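Side-chain contacts in oxalate--CoA ligase (Arabidopsis thaliana, PDB 5IE2), which belongs to the ANL superfamily of AMP-binding enzymes and holds a bound ATP in its pocket: residues N358-V363 / H405-I410; K411-R416 / I421-V426. All coordinates share one frame; numbering follows the deposited sequence.

The two contacts follow each other along the chain: contact 1 ends at Ile-410 and contact 2 opens at Lys-411. Their centres lie about 11 Å apart. Contact 1 sits in the curled antiparallel sheet that holds strands 361-366 and 404-409. Contact 2 pairs the strands of the hairpin 414-416/419-421 and packs the first of them on the start of helix 423-430. The contacts meet where Val-407 O and Ser-422 OG, 2.8 Å apart, probably form a hydrogen bond. Ile-424 CD1 also packs on Gly-408 CA. In this family a hinge joins the large N-terminal domain to the small C-terminal one. The junction of 405-410 with 411-416 is consistent with that hinge, and Arg-409, just before it, binds ATP.

Contact 1. Residues N358-V363 / H405-I410; sequences NNKGEV and HLVGRI. With ATP (adenosine-5'-triphosphate), chain C.
Lys-360 packs on Val-407 and Glu-362 on Ile-410 at a curled antiparallel sheet beside the ATP pocket. Strands 361-366 and 404-409 are not direct partners; strand 394-398 pairs with both. No hydrogen bond joins the two segments, whose touching parts run 85° apart. The packing is through side chains. Lys-360 lays its aliphatic chain across Val-407, with CD 4.0 Å from Val-407 CG2. Deeper in, Val-363 CG2 meets Leu-406 CD2 at 4.2 Å, and Tyr-312 touches both residues. Glu-362 reaches out with CG anti to the backbone N (chi1 -177°), and its carboxylate carbon CD comes 4.0 Å from Ile-410 CD1. The polar end of Glu-362 is held by Gly-393 N and His-391 ND1. Val-407 and Gly-408 form a classic beta bulge opposite Ile-395. Two residues of 405-410 turn to the nucleotide. Leu-406 CD1 lies 3.6 Å from ATP C2. Arg-409 holds the beta-phosphate with two bonds: NH1 gives a near-straight one to O2B (2.8 Å, 165°), and NH2 reaches O1B at 3.1 Å. ATP O2' sits 3.3 Å above the centre of the Arg-409 guanidinium face.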
loop_
_atom_site.group_PDB
_atom_site.type_symbol
_atom_site.label_atom_id
_atom_site.label_comp_id
_atom_site.label_asym_id
_atom_site.label_seq_id
_atom_site.Cartn_x
_atom_site.Cartn_y
_atom_site.Cartn_z
ATOM N N ASN A 358 15.740 16.883 15.219
ATOM C CA ASN A 358 16.578 15.836 15.828
ATOM C C ASN A 358 16.179 15.467 17.246
ATOM O O ASN A 358 16.962 14.900 18.008
ATOM C CB ASN A 358 18.051 16.230 15.773
ATOM C CG ASN A 358 18.536 16.294 14.344
ATOM O OD1 ASN A 358 18.342 15.336 13.576
ATOM N ND2 ASN A 358 19.110 17.425 13.952
ATOM N N ASN A 359 14.941 15.759 17.579
ATOM C CA ASN A 359 14.349 15.246 18.805
ATOM C C ASN A 359 13.188 14.332 18.463
ATOM O O ASN A 359 12.279 14.738 17.741
ATOM C CB ASN A 359 13.871 16.400 19.688
ATOM C CG ASN A 359 15.030 17.157 20.309
ATOM O OD1 ASN A 359 15.572 18.103 19.720
ATOM N ND2 ASN A 359 15.420 16.740 21.484
ATOM N N LYS A 360 13.205 13.124 19.009
ATOM C CA LYS A 360 12.216 12.111 18.661
ATOM C C LYS A 360 10.889 12.404 19.323
ATOM O O LYS A 360 10.840 13.063 20.374
ATOM C CB LYS A 360 12.717 10.737 19.081
ATOM C CG LYS A 360 14.035 10.360 18.396
ATOM C CD LYS A 360 14.617 9.059 18.959
ATOM C CE LYS A 360 15.992 8.716 18.353
ATOM N NZ LYS A 360 17.054 9.760 18.601
ATOM N N GLY A 361 9.830 11.892 18.720
ATOM C CA GLY A 361 8.482 11.978 19.259
ATOM C C GLY A 361 7.517 11.282 18.311
ATOM O O GLY A 361 7.922 10.652 17.311
ATOM N N GLU A 362 6.223 11.376 18.597
ATOM C CA GLU A 362 5.263 10.704 17.749
ATOM C C GLU A 362 4.950 11.561 16.522
ATOM O O GLU A 362 4.702 12.763 16.651
ATOM C CB GLU A 362 3.964 10.400 18.523
ATOM C CG GLU A 362 2.921 9.616 17.683
ATOM C CD GLU A 362 1.687 9.272 18.505
ATOM O OE1 GLU A 362 1.504 9.853 19.625
ATOM O OE2 GLU A 362 0.901 8.429 18.046
ATOM N N VAL A 363 4.925 10.932 15.359
ATOM C CA VAL A 363 4.537 11.640 14.146
ATOM C C VAL A 363 3.025 11.870 14.172
ATOM O O VAL A 363 2.274 10.901 14.357
ATOM C CB VAL A 363 4.926 10.816 12.888
ATOM C CG1 VAL A 363 4.565 11.591 11.635
ATOM C CG2 VAL A 363 6.425 10.492 12.923
ATOM N N HIS A 405 12.860 10.877 9.612
ATOM C CA HIS A 405 13.527 9.620 9.865
ATOM C C HIS A 405 12.711 8.833 10.858
ATOM O O HIS A 405 12.525 9.301 11.976
ATOM C CB HIS A 405 14.931 9.837 10.451
ATOM C CG HIS A 405 15.831 10.643 9.571
ATOM N ND1 HIS A 405 16.861 10.072 8.844
ATOM C CD2 HIS A 405 15.851 11.968 9.285
ATOM C CE1 HIS A 405 17.464 11.013 8.134
ATOM N NE2 HIS A 405 16.886 12.175 8.404
ATOM N N LEU A 406 12.239 7.653 10.472
ATOM C CA LEU A 406 11.429 6.829 11.387
ATOM C C LEU A 406 12.267 5.941 12.294
ATOM O O LEU A 406 13.273 5.351 11.883
ATOM C CB LEU A 406 10.464 5.969 10.580
ATOM C CG LEU A 406 9.406 6.793 9.855
ATOM C CD1 LEU A 406 8.733 5.851 8.834
ATOM C CD2 LEU A 406 8.385 7.431 10.776
ATOM N N VAL A 407 11.861 5.844 13.549
ATOM C CA VAL A 407 12.562 5.026 14.532
ATOM C C VAL A 407 11.782 3.731 14.696
ATOM O O VAL A 407 12.367 2.646 14.850
ATOM C CB VAL A 407 12.704 5.792 15.896
ATOM C CG1 VAL A 407 13.371 4.947 16.942
ATOM C CG2 VAL A 407 13.487 7.055 15.680
ATOM N N GLY A 408 10.459 3.842 14.663
ATOM C CA GLY A 408 9.666 2.619 14.646
ATOM C C GLY A 408 8.297 2.845 15.272
ATOM O O GLY A 408 8.017 3.928 15.772
ATOM N N ARG A 409 7.438 1.843 15.210
ATOM C CA ARG A 409 6.167 1.905 15.910
ATOM C C ARG A 409 6.396 1.933 17.393
ATOM O O ARG A 409 7.240 1.190 17.917
ATOM C CB ARG A 409 5.299 0.719 15.550
ATOM C CG ARG A 409 5.028 0.633 14.074
ATOM C CD ARG A 409 4.696 -0.795 13.722
ATOM N NE ARG A 409 4.646 -1.094 12.293
ATOM C CZ ARG A 409 3.519 -1.084 11.596
ATOM N NH1 ARG A 409 2.375 -0.738 12.203
ATOM N NH2 ARG A 409 3.540 -1.400 10.295
ATOM N N ILE A 410 5.659 2.811 18.074
ATOM C CA ILE A 410 5.712 2.872 19.534
ATOM C C ILE A 410 5.670 1.474 20.154
ATOM O O ILE A 410 6.459 1.151 21.050
ATOM C CB ILE A 410 4.539 3.658 20.076
ATOM C CG1 ILE A 410 4.678 5.121 19.692
ATOM C CG2 ILE A 410 4.390 3.463 21.603
ATOM C CD1 ILE A 410 3.447 5.963 20.036
HETATM P PG ATP C . -2.234 -1.867 12.067
HETATM O O1G ATP C . -1.272 -1.993 13.249
HETATM O O2G ATP C . -3.391 -2.798 12.147
HETATM O O3G ATP C . -2.676 -0.419 11.864
HETATM P PB ATP C . -0.348 -1.376 9.937
HETATM O O1B ATP C . 0.737 -2.227 9.314
HETATM O O2B ATP C . -0.008 -0.243 10.837
HETATM O O3B ATP C . -1.451 -2.316 10.707
HETATM P PA ATP C . -0.819 -0.020 7.356
HETATM O O1A ATP C . -1.702 1.220 7.311
HETATM O O2A ATP C . -0.869 -0.997 6.247
HETATM O O3A ATP C . -1.244 -0.839 8.679
HETATM O "O5'" ATP C . 0.682 0.437 7.673
HETATM C "C5'" ATP C . 1.071 1.798 7.988
HETATM C "C4'" ATP C . 2.329 1.692 8.867
HETATM O "O4'" ATP C . 3.419 1.194 8.068
HETATM C "C3'" ATP C . 2.843 3.030 9.299
HETATM O "O3'" ATP C . 2.118 3.479 10.442
HETATM C "C2'" ATP C . 4.298 2.751 9.613
HETATM O "O2'" ATP C . 4.381 2.046 10.862
HETATM C "C1'" ATP C . 4.631 1.743 8.551
HETATM N N9 ATP C . 5.336 2.345 7.394
HETATM C C8 ATP C . 4.820 2.796 6.244
HETATM N N7 ATP C . 5.832 3.245 5.440
HETATM C C5 ATP C . 7.005 3.036 6.122
HETATM C C6 ATP C . 8.443 3.261 5.843
HETATM N N6 ATP C . 8.836 3.761 4.624
HETATM N N1 ATP C . 9.315 2.894 6.810
HETATM C C2 ATP C . 8.915 2.355 7.986
HETATM N N3 ATP C . 7.618 2.127 8.314
HETATM C C4 ATP C . 6.660 2.450 7.398
#

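Contact 2. Residues K411-R416 / I421-V426; sequences KELINR and ISPIEV
Ile-414 and Ile-421 form the apolar centre, with their CB atoms 4.0 Å apart on the same face of a short antiparallel hairpin. Ile-453 of strand 450-459 packs against both. Ile-421 has CG1 anti to its carbonyl carbon (chi1 -53°), and CD1 at the end of that branch rests 4.0 Å from Arg-416 CB. The Arg-416 chain runs on past it to NE, which forms a salt bridge with Glu-452. Towards the helix, Ile-414 CD1 packs on Pro-423 CG at 4.1 Å. Leu-413 CD2 reaches the CD atom of the same proline ring. Pro-423 CG also lies 3.3 Å from Glu-412 O. The backbones of Ile-414 and Ile-421 make a hydrogen-bonded antiparallel pair. Ile-414 N gives a straight bond to Ile-421 O (2.9 Å, 174°), and Ile-421 N returns one to Ile-414 O at 2.8 Å. At the polar edge Ser-422 is the N-cap of helix 423-430. Its OG accepts from Glu-425 N at 3.2 Å. The serine therefore satisfies a first-turn amide of the helix and also ties the helix start to Val-407 of strand 404-409, while the two reciprocal bonds join the hairpin strands just before the helix begins.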
loop_
_atom_site.group_PDB
_atom_site.type_symbol
_atom_site.label_atom_id
_atom_site.label_comp_id
_atom_site.label_asym_id
_atom_site.label_seq_id
_atom_site.Cartn_x
_atom_site.Cartn_y
_atom_site.Cartn_z
ATOM N N LYS A 411 4.757 0.644 19.683
ATOM C CA LYS A 411 4.586 -0.678 20.302
ATOM C C LYS A 411 5.708 -1.688 19.969
ATOM O O LYS A 411 5.800 -2.741 20.593
ATOM C CB LYS A 411 3.237 -1.263 19.882
ATOM C CG LYS A 411 2.006 -0.473 20.341
ATOM C CD LYS A 411 1.105 -1.341 21.234
ATOM C CE LYS A 411 -0.331 -0.823 21.247
ATOM N NZ LYS A 411 -0.590 0.028 20.043
ATOM N N GLU A 412 6.561 -1.356 18.999
ATOM C CA GLU A 412 7.618 -2.266 18.565
ATOM C C GLU A 412 8.997 -1.911 19.071
ATOM O O GLU A 412 9.897 -2.756 18.975
ATOM C CB GLU A 412 7.661 -2.339 17.032
ATOM C CG GLU A 412 6.581 -3.259 16.509
ATOM C CD GLU A 412 6.581 -3.415 15.002
ATOM O OE1 GLU A 412 7.466 -2.836 14.303
ATOM O OE2 GLU A 412 5.671 -4.122 14.518
ATOM N N LEU A 413 9.178 -0.695 19.616
ATOM C CA LEU A 413 10.484 -0.300 20.141
ATOM C C LEU A 413 10.839 -1.205 21.309
ATOM O O LEU A 413 9.965 -1.591 22.109
ATOM C CB LEU A 413 10.509 1.147 20.595
ATOM C CG LEU A 413 10.160 2.196 19.524
ATOM C CD1 LEU A 413 10.309 3.609 20.094
ATOM C CD2 LEU A 413 11.060 2.037 18.325
ATOM N N ILE A 414 12.114 -1.530 21.439
ATOM C CA ILE A 414 12.522 -2.501 22.447
ATOM C C ILE A 414 13.101 -1.828 23.664
ATOM O O ILE A 414 14.120 -1.151 23.595
ATOM C CB ILE A 414 13.511 -3.493 21.819
ATOM C CG1 ILE A 414 12.838 -4.183 20.648
ATOM C CG2 ILE A 414 13.988 -4.500 22.840
ATOM C CD1 ILE A 414 13.773 -5.004 19.801
ATOM N N ASN A 415 12.438 -1.970 24.802
ATOM C CA ASN A 415 12.894 -1.237 25.968
ATOM C C ASN A 415 13.798 -2.090 26.873
ATOM O O ASN A 415 13.332 -2.769 27.796
ATOM C CB ASN A 415 11.699 -0.687 26.742
ATOM C CG ASN A 415 12.111 0.378 27.745
ATOM O OD1 ASN A 415 13.298 0.523 28.065
ATOM N ND2 ASN A 415 11.134 1.141 28.239
ATOM N N ARG A 416 15.100 -2.029 26.597
ATOM C CA ARG A 416 16.094 -2.849 27.276
ATOM C C ARG A 416 16.761 -2.085 28.414
ATOM O O ARG A 416 17.649 -1.254 28.190
ATOM C CB ARG A 416 17.139 -3.344 26.278
ATOM C CG ARG A 416 18.196 -4.255 26.917
ATOM C CD ARG A 416 19.211 -4.767 25.876
ATOM N NE ARG A 416 20.203 -5.724 26.405
ATOM C CZ ARG A 416 21.270 -5.372 27.120
ATOM N NH1 ARG A 416 21.444 -4.106 27.464
ATOM N NH2 ARG A 416 22.143 -6.282 27.529
ATOM N N ILE A 421 15.669 0.346 21.813
ATOM C CA ILE A 421 16.302 -0.123 20.594
ATOM C C ILE A 421 15.308 -0.078 19.456
ATOM O O ILE A 421 14.136 -0.478 19.584
ATOM C CB ILE A 421 16.866 -1.551 20.739
ATOM C CG1 ILE A 421 17.789 -1.622 21.957
ATOM C CG2 ILE A 421 17.566 -2.010 19.428
ATOM C CD1 ILE A 421 18.081 -3.084 22.399
ATOM N N SER A 422 15.773 0.446 18.325
ATOM C CA SER A 422 14.982 0.459 17.093
ATOM C C SER A 422 15.177 -0.788 16.265
ATOM O O SER A 422 16.258 -1.004 15.725
ATOM C CB SER A 422 15.372 1.659 16.236
ATOM O OG SER A 422 14.882 1.476 14.921
ATOM N N PRO A 423 14.122 -1.596 16.104
ATOM C CA PRO A 423 14.234 -2.795 15.269
ATOM C C PRO A 423 14.527 -2.466 13.793
ATOM O O PRO A 423 15.198 -3.244 13.121
ATOM C CB PRO A 423 12.843 -3.452 15.392
ATOM C CG PRO A 423 12.276 -2.919 16.649
ATOM C CD PRO A 423 12.840 -1.528 16.832
ATOM N N ILE A 424 14.029 -1.331 13.321
ATOM C CA ILE A 424 14.358 -0.826 11.963
ATOM C C ILE A 424 15.879 -0.741 11.745
ATOM O O ILE A 424 16.442 -1.225 10.731
ATOM C CB ILE A 424 13.730 0.602 11.753
ATOM C CG1 ILE A 424 12.224 0.465 11.585
ATOM C CG2 ILE A 424 14.346 1.343 10.525
ATOM C CD1 ILE A 424 11.543 1.812 11.313
ATOM N N GLU A 425 16.538 -0.107 12.714
ATOM C CA GLU A 425 17.989 0.120 12.632
ATOM C C GLU A 425 18.745 -1.222 12.564
ATOM O O GLU A 425 19.702 -1.450 11.746
ATOM C CB GLU A 425 18.491 0.938 13.837
ATOM C CG GLU A 425 19.984 1.238 13.769
ATOM C CD GLU A 425 20.571 1.977 14.998
ATOM O OE1 GLU A 425 19.884 2.137 16.032
ATOM O OE2 GLU A 425 21.761 2.369 14.914
ATOM N N VAL A 426 18.340 -2.120 13.461
ATOM C CA VAL A 426 19.034 -3.418 13.531
ATOM C C VAL A 426 18.763 -4.245 12.258
ATOM O O VAL A 426 19.708 -4.841 11.716
ATOM C CB VAL A 426 18.635 -4.206 14.800
ATOM C CG1 VAL A 426 19.294 -5.581 14.832
ATOM C CG2 VAL A 426 19.017 -3.448 16.037
#